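Local coordinates for phosphotriesterase family protein (Listeria monocytogenes serotype 4b str. H7858, PDB 3PNZ), which probably hydrolyses phosphorylated sugar lactones, as a zinc-dependent lactonase of the phosphotriesterase family with the amidohydrolase fold, at residues Thr6-Ile11 with Ile81-Gly86; Tyr71-Leu76 with Val136-Asn141; Ala274-Thr277 with His281-His284. One frame throughout, in Å; residues are numbered along the deposited sequence.

Contact 1. Residues Thr6-Ile11 with Ile81-Gly86; sequences TFYGDI and ISKETG
Y8 leans its ring on one turn of helix 75-85, touching S82 with the ring edge and K83 with the phenolic end. The contact is van der Waals, with no hydrogen bond across the two segments. S82 OG sits near the ring plane, 3.7 Å from Y8 CD2; small as it is, serine lets the ring come close to the helix, and its hydroxyl is bonded to the carbonyl of I87, just after the helix. K83, with CG anti to the backbone N (chi1 174°) and a chain bent further out, brings both CB and CE to 3.8 Å from Y8 OH. Both residues are exposed, so lysine can cover the phenol with its methylenes while its amine reaches solvent. The hydroxyl makes a weak hydrogen bond to the carbonyl of A79, and Y148 meets the ring edge-to-face.

Within each segment, a threonine's backbone N and hydroxyl share one carbonyl. G9 O is held twice by T6, from N at 3.0 Å and from OG1 at 2.7 Å, the hydroxyl in the carbonyl plane on a lone pair. This fixes the type I turn T6-G9, from which F7 and Y8 both direct their side chains to the helix; G9 closes it with backbone angles that suit glycine. On the helix, I81 O likewise takes two donors from T85, N at 2.9 Å and OG1 at 2.8 Å, and G86, with positive phi, ends the helical run.

The arrangement is a beta hairpin, 4-6 and 9-11, whose turn packs against a helix of the TIM-type barrel of the amidohydrolase fold.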
loop_
_atom_site.group_PDB
_atom_site.type_symbol
_atom_site.label_atom_id
_atom_site.label_comp_id
_atom_site.label_asym_id
_atom_site.label_seq_id
_atom_site.Cartn_x
_atom_site.Cartn_y
_atom_site.Cartn_z
ATOM N N THR A 6 -7.231 6.112 -10.640
ATOM C CA THR A 6 -7.697 4.734 -10.489
ATOM C C THR A 6 -7.537 3.987 -11.812
ATOM O O THR A 6 -7.268 4.588 -12.845
ATOM C CB THR A 6 -9.177 4.652 -10.050
ATOM O OG1 THR A 6 -10.030 4.972 -11.154
ATOM C CG2 THR A 6 -9.473 5.585 -8.863
ATOM N N PHE A 7 -7.700 2.668 -11.772
ATOM C CA PHE A 7 -7.589 1.846 -12.968
ATOM C C PHE A 7 -8.517 2.332 -14.078
ATOM O O PHE A 7 -8.173 2.236 -15.254
ATOM C CB PHE A 7 -7.916 0.386 -12.651
ATOM C CG PHE A 7 -6.732 -0.417 -12.176
ATOM C CD1 PHE A 7 -5.595 0.210 -11.693
ATOM C CD2 PHE A 7 -6.760 -1.803 -12.225
ATOM C CE1 PHE A 7 -4.505 -0.537 -11.262
ATOM C CE2 PHE A 7 -5.682 -2.555 -11.788
ATOM C CZ PHE A 7 -4.556 -1.923 -11.306
ATOM N N TYR A 8 -9.686 2.839 -13.706
ATOM C CA TYR A 8 -10.674 3.248 -14.710
ATOM C C TYR A 8 -10.885 4.759 -14.806
ATOM O O TYR A 8 -11.949 5.220 -15.231
ATOM C CB TYR A 8 -12.002 2.516 -14.502
ATOM C CG TYR A 8 -11.952 1.105 -15.029
ATOM C CD1 TYR A 8 -12.073 0.851 -16.391
ATOM C CD2 TYR A 8 -11.758 0.024 -14.174
ATOM C CE1 TYR A 8 -12.010 -0.434 -16.887
ATOM C CE2 TYR A 8 -11.699 -1.271 -14.663
ATOM C CZ TYR A 8 -11.828 -1.492 -16.021
ATOM O OH TYR A 8 -11.769 -2.771 -16.526
ATOM N N GLY A 9 -9.866 5.527 -14.440
ATOM C CA GLY A 9 -9.895 6.964 -14.664
ATOM C C GLY A 9 -9.446 7.796 -13.477
ATOM O O GLY A 9 -9.329 7.295 -12.348
ATOM N N ASP A 10 -9.189 9.076 -13.735
ATOM C CA ASP A 10 -8.852 10.013 -12.674
ATOM C C ASP A 10 -10.140 10.583 -12.093
ATOM O O ASP A 10 -11.002 11.068 -12.830
ATOM C CB ASP A 10 -7.946 11.125 -13.209
ATOM C CG ASP A 10 -6.640 10.590 -13.786
ATOM O OD1 ASP A 10 -6.226 9.464 -13.419
ATOM O OD2 ASP A 10 -6.021 11.293 -14.612
ATOM N N ILE A 11 -10.279 10.504 -10.774
ATOM C CA ILE A 11 -11.516 10.876 -10.107
ATOM C C ILE A 11 -11.290 12.020 -9.130
ATOM O O ILE A 11 -10.155 12.287 -8.730
ATOM C CB ILE A 11 -12.147 9.668 -9.362
ATOM C CG1 ILE A 11 -11.260 9.213 -8.193
ATOM C CG2 ILE A 11 -12.388 8.525 -10.327
ATOM C CD1 ILE A 11 -11.910 8.116 -7.342
ATOM N N ILE A 81 -11.944 -7.422 -11.847
ATOM C CA ILE A 81 -12.654 -7.393 -10.573
ATOM C C ILE A 81 -13.260 -6.016 -10.311
ATOM O O ILE A 81 -14.413 -5.902 -9.892
ATOM C CB ILE A 81 -11.717 -7.785 -9.406
ATOM C CG1 ILE A 81 -11.271 -9.246 -9.564
ATOM C CG2 ILE A 81 -12.414 -7.585 -8.070
ATOM C CD1 ILE A 81 -10.247 -9.717 -8.525
ATOM N N SER A 82 -12.471 -4.973 -10.556
ATOM C CA SER A 82 -12.948 -3.602 -10.424
ATOM C C SER A 82 -14.198 -3.395 -11.280
ATOM O O SER A 82 -15.223 -2.911 -10.800
ATOM C CB SER A 82 -11.865 -2.618 -10.858
ATOM O OG SER A 82 -12.305 -1.279 -10.702
ATOM N N LYS A 83 -14.101 -3.775 -12.547
ATOM C CA LYS A 83 -15.233 -3.647 -13.461
ATOM C C LYS A 83 -16.488 -4.355 -12.945
ATOM O O LYS A 83 -17.575 -3.776 -12.939
ATOM C CB LYS A 83 -14.864 -4.178 -14.845
ATOM C CG LYS A 83 -16.038 -4.206 -15.813
ATOM C CD LYS A 83 -15.597 -3.899 -17.232
ATOM C CE LYS A 83 -14.655 -4.955 -17.774
ATOM N NZ LYS A 83 -14.439 -4.763 -19.241
ATOM N N GLU A 84 -16.336 -5.601 -12.506
ATOM C CA GLU A 84 -17.483 -6.405 -12.081
ATOM C C GLU A 84 -18.089 -5.993 -10.737
ATOM O O GLU A 84 -19.299 -6.086 -10.548
ATOM C CB GLU A 84 -17.142 -7.902 -12.082
ATOM C CG GLU A 84 -16.803 -8.474 -13.453
ATOM C CD GLU A 84 -16.688 -9.987 -13.443
ATOM O OE1 GLU A 84 -17.469 -10.636 -12.715
ATOM O OE2 GLU A 84 -15.818 -10.527 -14.159
ATOM N N THR A 85 -17.262 -5.529 -9.804
ATOM C CA THR A 85 -17.759 -5.185 -8.476
ATOM C C THR A 85 -18.102 -3.712 -8.316
ATOM O O THR A 85 -18.858 -3.342 -7.418
ATOM C CB THR A 85 -16.716 -5.508 -7.391
ATOM O OG1 THR A 85 -15.555 -4.696 -7.603
ATOM C CG2 THR A 85 -16.331 -6.978 -7.431
ATOM N N GLY A 86 -17.518 -2.869 -9.159
ATOM C CA GLY A 86 -17.699 -1.435 -9.040
ATOM C C GLY A 86 -16.722 -0.774 -8.076
ATOM O O GLY A 86 -16.752 0.447 -7.895
#

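Contact 2. Residues Tyr71-Leu76 with Val136-Asn141; sequences YGRRVL and VNEVEN
E138 OE1 is gripped by two groups, R73 NH2 at 3.0 Å and, from outside the two segments, the backbone N of G94. Its twin, E138 OE2, receives R73 NH1 at 2.8 Å, so the guanidinium meets the carboxylate end-on, one nitrogen to each oxygen. Both oxygens are approached on the syn side, but the fit is not flat: guanidinium and carboxylate planes stand 58° apart, and the two N-H...O angles, near 140°, are well short of straight. The side chains arrive from opposite directions. Arginine suits the place because its chain, extended from CG to NE, carries the charge well away from the loop backbone; glutamate, also extended beyond CG, reaches out from the helix to meet it.

The pair joins the loop leading into helix 75-85 to helix 128-140, two elements wrapped around the TIM-type barrel of the phosphotriesterase family, and the R73 side chain lies about 11 Å from a zinc ion. Both residues are buried, and the guanidinium is satisfied all round its edge: NE bonds to the carbonyl of T67, NH2 also to that of T92, and NH1 has a second salt bridge to E144. Together E138 and E144 probably balance the buried charge. Such a set of bonds should also fix the rotation of the guanidinium.

Beside it, R74 stands at the N-cap position of helix 75-85 and folds back on its neighbour: R74 NH1 donates to R73 O at 3.1 Å, nearly straight, from above the carbonyl plane.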
loop_
_atom_site.group_PDB
_atom_site.type_symbol
_atom_site.label_atom_id
_atom_site.label_comp_id
_atom_site.label_asym_id
_atom_site.label_seq_id
_atom_site.Cartn_x
_atom_site.Cartn_y
_atom_site.Cartn_z
ATOM N N TYR A 71 6.179 -8.194 -6.939
ATOM C CA TYR A 71 5.226 -8.997 -6.184
ATOM C C TYR A 71 4.211 -9.710 -7.087
ATOM O O TYR A 71 3.124 -10.082 -6.645
ATOM C CB TYR A 71 4.528 -8.138 -5.113
ATOM C CG TYR A 71 4.149 -8.921 -3.876
ATOM C CD1 TYR A 71 5.126 -9.391 -3.008
ATOM C CD2 TYR A 71 2.824 -9.199 -3.585
ATOM C CE1 TYR A 71 4.792 -10.119 -1.877
ATOM C CE2 TYR A 71 2.476 -9.932 -2.449
ATOM C CZ TYR A 71 3.471 -10.386 -1.603
ATOM O OH TYR A 71 3.142 -11.110 -0.475
ATOM N N GLY A 72 4.579 -9.892 -8.356
ATOM C CA GLY A 72 3.804 -10.713 -9.277
ATOM C C GLY A 72 2.402 -10.217 -9.574
ATOM O O GLY A 72 1.418 -10.905 -9.319
ATOM N N ARG A 73 2.308 -9.023 -10.146
ATOM C CA ARG A 73 1.011 -8.436 -10.423
ATOM C C ARG A 73 0.195 -9.279 -11.399
ATOM O O ARG A 73 0.745 -9.939 -12.285
ATOM C CB ARG A 73 1.168 -7.034 -11.008
ATOM C CG ARG A 73 1.994 -6.064 -10.175
ATOM C CD ARG A 73 1.696 -4.668 -10.688
ATOM N NE ARG A 73 2.493 -3.585 -10.124
ATOM C CZ ARG A 73 3.542 -3.033 -10.730
ATOM N NH1 ARG A 73 3.974 -3.501 -11.900
ATOM N NH2 ARG A 73 4.174 -2.019 -10.161
ATOM N N ARG A 74 -1.119 -9.246 -11.208
ATOM C CA ARG A 74 -2.080 -9.759 -12.177
ATOM C C ARG A 74 -3.051 -8.619 -12.499
ATOM O O ARG A 74 -4.227 -8.653 -12.127
ATOM C CB ARG A 74 -2.815 -10.974 -11.601
ATOM C CG ARG A 74 -1.929 -12.205 -11.423
ATOM C CD ARG A 74 -1.287 -12.575 -12.748
ATOM N NE ARG A 74 -0.555 -13.840 -12.726
ATOM C CZ ARG A 74 0.744 -13.964 -12.467
ATOM N NH1 ARG A 74 1.492 -12.900 -12.178
ATOM N NH2 ARG A 74 1.301 -15.166 -12.492
ATOM N N VAL A 75 -2.534 -7.596 -13.173
ATOM C CA VAL A 75 -3.269 -6.350 -13.379
ATOM C C VAL A 75 -4.589 -6.546 -14.125
ATOM O O VAL A 75 -5.600 -5.938 -13.773
ATOM C CB VAL A 75 -2.404 -5.304 -14.107
ATOM C CG1 VAL A 75 -3.193 -4.022 -14.350
ATOM C CG2 VAL A 75 -1.147 -5.012 -13.297
ATOM N N LEU A 76 -4.591 -7.391 -15.151
ATOM C CA LEU A 76 -5.824 -7.606 -15.904
ATOM C C LEU A 76 -6.917 -8.234 -15.042
ATOM O O LEU A 76 -8.091 -7.907 -15.188
ATOM C CB LEU A 76 -5.570 -8.440 -17.166
ATOM C CG LEU A 76 -4.649 -7.776 -18.195
ATOM C CD1 LEU A 76 -4.367 -8.715 -19.360
ATOM C CD2 LEU A 76 -5.253 -6.465 -18.680
ATOM N N VAL A 136 7.789 6.019 -13.870
ATOM C CA VAL A 136 6.993 7.057 -14.519
ATOM C C VAL A 136 6.048 6.452 -15.561
ATOM O O VAL A 136 4.877 6.825 -15.649
ATOM C CB VAL A 136 7.885 8.120 -15.182
ATOM C CG1 VAL A 136 7.035 9.080 -16.018
ATOM C CG2 VAL A 136 8.665 8.887 -14.128
ATOM N N ASN A 137 6.559 5.503 -16.335
ATOM C CA ASN A 137 5.758 4.871 -17.382
ATOM C C ASN A 137 4.589 4.072 -16.810
ATOM O O ASN A 137 3.520 4.012 -17.417
ATOM C CB ASN A 137 6.637 4.001 -18.286
ATOM C CG ASN A 137 7.555 4.833 -19.185
ATOM O OD1 ASN A 137 7.307 6.017 -19.421
ATOM N ND2 ASN A 137 8.618 4.212 -19.685
ATOM N N GLU A 138 4.780 3.471 -15.634
ATOM C CA GLU A 138 3.686 2.748 -14.981
ATOM C C GLU A 138 2.549 3.688 -14.569
ATOM O O GLU A 138 1.373 3.314 -14.604
ATOM C CB GLU A 138 4.202 1.939 -13.775
ATOM C CG GLU A 138 5.100 0.784 -14.174
ATOM C CD GLU A 138 5.259 -0.269 -13.081
ATOM O OE1 GLU A 138 5.466 0.098 -11.902
ATOM O OE2 GLU A 138 5.187 -1.473 -13.411
ATOM N N VAL A 139 2.907 4.912 -14.192
ATOM C CA VAL A 139 1.934 5.903 -13.752
ATOM C C VAL A 139 1.259 6.598 -14.936
ATOM O O VAL A 139 0.058 6.851 -14.914
ATOM C CB VAL A 139 2.599 6.977 -12.879
ATOM C CG1 VAL A 139 1.644 8.130 -12.610
ATOM C CG2 VAL A 139 3.070 6.357 -11.559
ATOM N N GLU A 140 2.049 6.889 -15.961
ATOM C CA GLU A 140 1.586 7.721 -17.077
ATOM C C GLU A 140 1.024 6.942 -18.265
ATOM O O GLU A 140 0.135 7.433 -18.966
ATOM C CB GLU A 140 2.712 8.647 -17.536
ATOM C CG GLU A 140 3.193 9.608 -16.461
ATOM C CD GLU A 140 2.189 10.705 -16.118
ATOM O OE1 GLU A 140 0.971 10.520 -16.330
ATOM O OE2 GLU A 140 2.628 11.771 -15.633
ATOM N N ASN A 141 1.538 5.738 -18.494
ATOM C CA ASN A 141 1.127 4.931 -19.638
ATOM C C ASN A 141 0.306 3.709 -19.242
ATOM O O ASN A 141 -0.734 3.423 -19.836
ATOM C CB ASN A 141 2.352 4.490 -20.442
ATOM C CG ASN A 141 3.124 5.661 -21.019
ATOM O OD1 ASN A 141 2.584 6.750 -21.177
ATOM N ND2 ASN A 141 4.392 5.440 -21.335
#

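Contact 3. Residues Ala274-Thr277 with His281-His284; sequences ARKT and HYGH. With PO4 (phosphate ion), chain L.
G283 N reaches K276 O through a bent hydrogen bond of 2.9 Å, with an N-H...O angle of 137° and the donor standing above the carbonyl plane, 49° out of it. K276 O also lies 3.4 Å from Y282 CB. Glycine suits position 283 because, with no side chain, it lets the two backbones come this close; G283 CA lies 4.3 Å from T277 CA.

Next to this bond the K276 side chain passes the tyrosine. Its methylenes cross the CD1 corner of the ring obliquely, K276 CG being 3.6 Å and K276 CE 3.9 Å from Y282 CD1. Lysine suits the spot by offering a long apolar stem and a charged end: NZ pairs with D38 and bonds to the carbonyl of L41. The hydroxyl of Y282 bonds to S48 OG and the backbone N of D44, so both polar ends are turned to helix 45-57 and the loop before it.

Segment 274-277 is in the loop after strand 267-269, the last strand in its sheet of the TIM-type barrel, and 281-284 is on the short, weakly bonded helix 280-283 that follows. D272, a zinc ligand, lies just before A274 in this same loop.

R275 points its CB away from segment 281-284. Its chain, extended from CG to NE, takes the guanidinium to a phosphate ion probably acquired from the crystallisation liquor. R275 NE donates to PO4 O1 at 3.0 Å, with O1 at the guanidinium edge, and R275 NH2 makes a weak bond to that oxygen. K242, K244, Y245 and Y278 complete the site, which is consistent with a place for the phosphate of a phosphorylated lactone, while R275 NH1 pairs with D39.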
loop_
_atom_site.group_PDB
_atom_site.type_symbol
_atom_site.label_atom_id
_atom_site.label_comp_id
_atom_site.label_asym_id
_atom_site.label_seq_id
_atom_site.Cartn_x
_atom_site.Cartn_y
_atom_site.Cartn_z
ATOM N N ALA A 274 -2.762 -10.418 2.384
ATOM C CA ALA A 274 -1.826 -10.932 1.394
ATOM C C ALA A 274 -1.791 -12.450 1.303
ATOM O O ALA A 274 -0.978 -13.001 0.568
ATOM C CB ALA A 274 -0.427 -10.395 1.674
ATOM N N ARG A 275 -2.664 -13.117 2.050
ATOM C CA ARG A 275 -2.634 -14.578 2.148
ATOM C C ARG A 275 -3.982 -15.219 1.852
ATOM O O ARG A 275 -5.029 -14.649 2.158
ATOM C CB ARG A 275 -2.199 -14.999 3.559
ATOM C CG ARG A 275 -0.733 -14.780 3.850
ATOM C CD ARG A 275 -0.412 -15.161 5.294
ATOM N NE ARG A 275 1.002 -14.998 5.597
ATOM C CZ ARG A 275 1.902 -15.961 5.446
ATOM N NH1 ARG A 275 1.527 -17.146 4.981
ATOM N NH2 ARG A 275 3.173 -15.735 5.740
ATOM N N LYS A 276 -3.951 -16.430 1.294
ATOM C CA LYS A 276 -5.170 -17.209 1.121
ATOM C C LYS A 276 -5.890 -17.351 2.459
ATOM O O LYS A 276 -7.113 -17.215 2.538
ATOM C CB LYS A 276 -4.855 -18.599 0.555
ATOM C CG LYS A 276 -4.497 -18.629 -0.935
ATOM C CD LYS A 276 -4.469 -20.076 -1.444
ATOM C CE LYS A 276 -4.275 -20.164 -2.958
ATOM N NZ LYS A 276 -2.862 -19.941 -3.370
ATOM N N THR A 277 -5.117 -17.607 3.514
ATOM C CA THR A 277 -5.685 -17.809 4.845
ATOM C C THR A 277 -6.242 -16.523 5.450
ATOM O O THR A 277 -6.871 -16.559 6.506
ATOM C CB THR A 277 -4.657 -18.415 5.819
ATOM O OG1 THR A 277 -3.455 -17.637 5.789
ATOM C CG2 THR A 277 -4.334 -19.862 5.430
ATOM N N HIS A 281 -12.871 -15.973 1.153
ATOM C CA HIS A 281 -13.293 -16.901 0.104
ATOM C C HIS A 281 -12.177 -17.756 -0.491
ATOM O O HIS A 281 -12.395 -18.493 -1.453
ATOM C CB HIS A 281 -14.096 -16.153 -0.967
ATOM C CG HIS A 281 -15.329 -15.510 -0.422
ATOM N ND1 HIS A 281 -16.512 -16.198 -0.255
ATOM C CD2 HIS A 281 -15.552 -14.258 0.043
ATOM C CE1 HIS A 281 -17.418 -15.392 0.269
ATOM N NE2 HIS A 281 -16.861 -14.209 0.459
ATOM N N TYR A 282 -10.979 -17.662 0.078
ATOM C CA TYR A 282 -9.957 -18.663 -0.187
ATOM C C TYR A 282 -9.925 -19.590 1.027
ATOM O O TYR A 282 -10.486 -20.679 0.995
ATOM C CB TYR A 282 -8.574 -18.042 -0.373
ATOM C CG TYR A 282 -8.249 -17.331 -1.685
ATOM C CD1 TYR A 282 -7.546 -17.982 -2.695
ATOM C CD2 TYR A 282 -8.549 -15.980 -1.868
ATOM C CE1 TYR A 282 -7.193 -17.323 -3.877
ATOM C CE2 TYR A 282 -8.192 -15.306 -3.051
ATOM C CZ TYR A 282 -7.515 -15.991 -4.044
ATOM O OH TYR A 282 -7.143 -15.348 -5.206
ATOM N N GLY A 283 -9.285 -19.140 2.108
ATOM C CA GLY A 283 -9.079 -19.979 3.280
ATOM C C GLY A 283 -9.923 -19.684 4.510
ATOM O O GLY A 283 -9.568 -20.093 5.620
ATOM N N HIS A 284 -11.039 -18.987 4.323
ATOM C CA HIS A 284 -11.977 -18.714 5.411
ATOM C C HIS A 284 -11.385 -17.857 6.522
ATOM O O HIS A 284 -11.726 -18.015 7.696
ATOM C CB HIS A 284 -12.559 -20.023 5.965
ATOM C CG HIS A 284 -13.136 -20.908 4.906
ATOM N ND1 HIS A 284 -12.456 -21.989 4.389
ATOM C CD2 HIS A 284 -14.316 -20.852 4.244
ATOM C CE1 HIS A 284 -13.199 -22.572 3.464
ATOM N NE2 HIS A 284 -14.331 -21.901 3.357
HETATM P P PO4 L . 1.889 -11.326 6.842
HETATM O O1 PO4 L . 2.202 -12.770 7.134
HETATM O O2 PO4 L . 1.650 -11.178 5.355
HETATM O O3 PO4 L . 0.628 -10.917 7.568
HETATM O O4 PO4 L . 3.043 -10.435 7.251
#

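Overall arrangement
Contact 2 is buried, contact 1 partly buried and contact 3 at the surface, and the chemistry follows. In contact 2 charges deep in the protein are paired with each other and with backbone groups; contact 1 relies on an aromatic ring against a serine and a lysine stem; contact 3 combines a backbone bond with lysine-tyrosine packing, and R275 reaches a phosphate ion. Contacts 1 and 2 share helix 75-85, contact 2 near its start and contact 1 near its end, and touch where F7 CE2 packs 3.9 Å from V75 CG1. Contact 3, 23 to 24 Å from both by centres, touches contact 2 where Y71 OH lies 4.2 Å from A274 CB, both near zinc ligand H24.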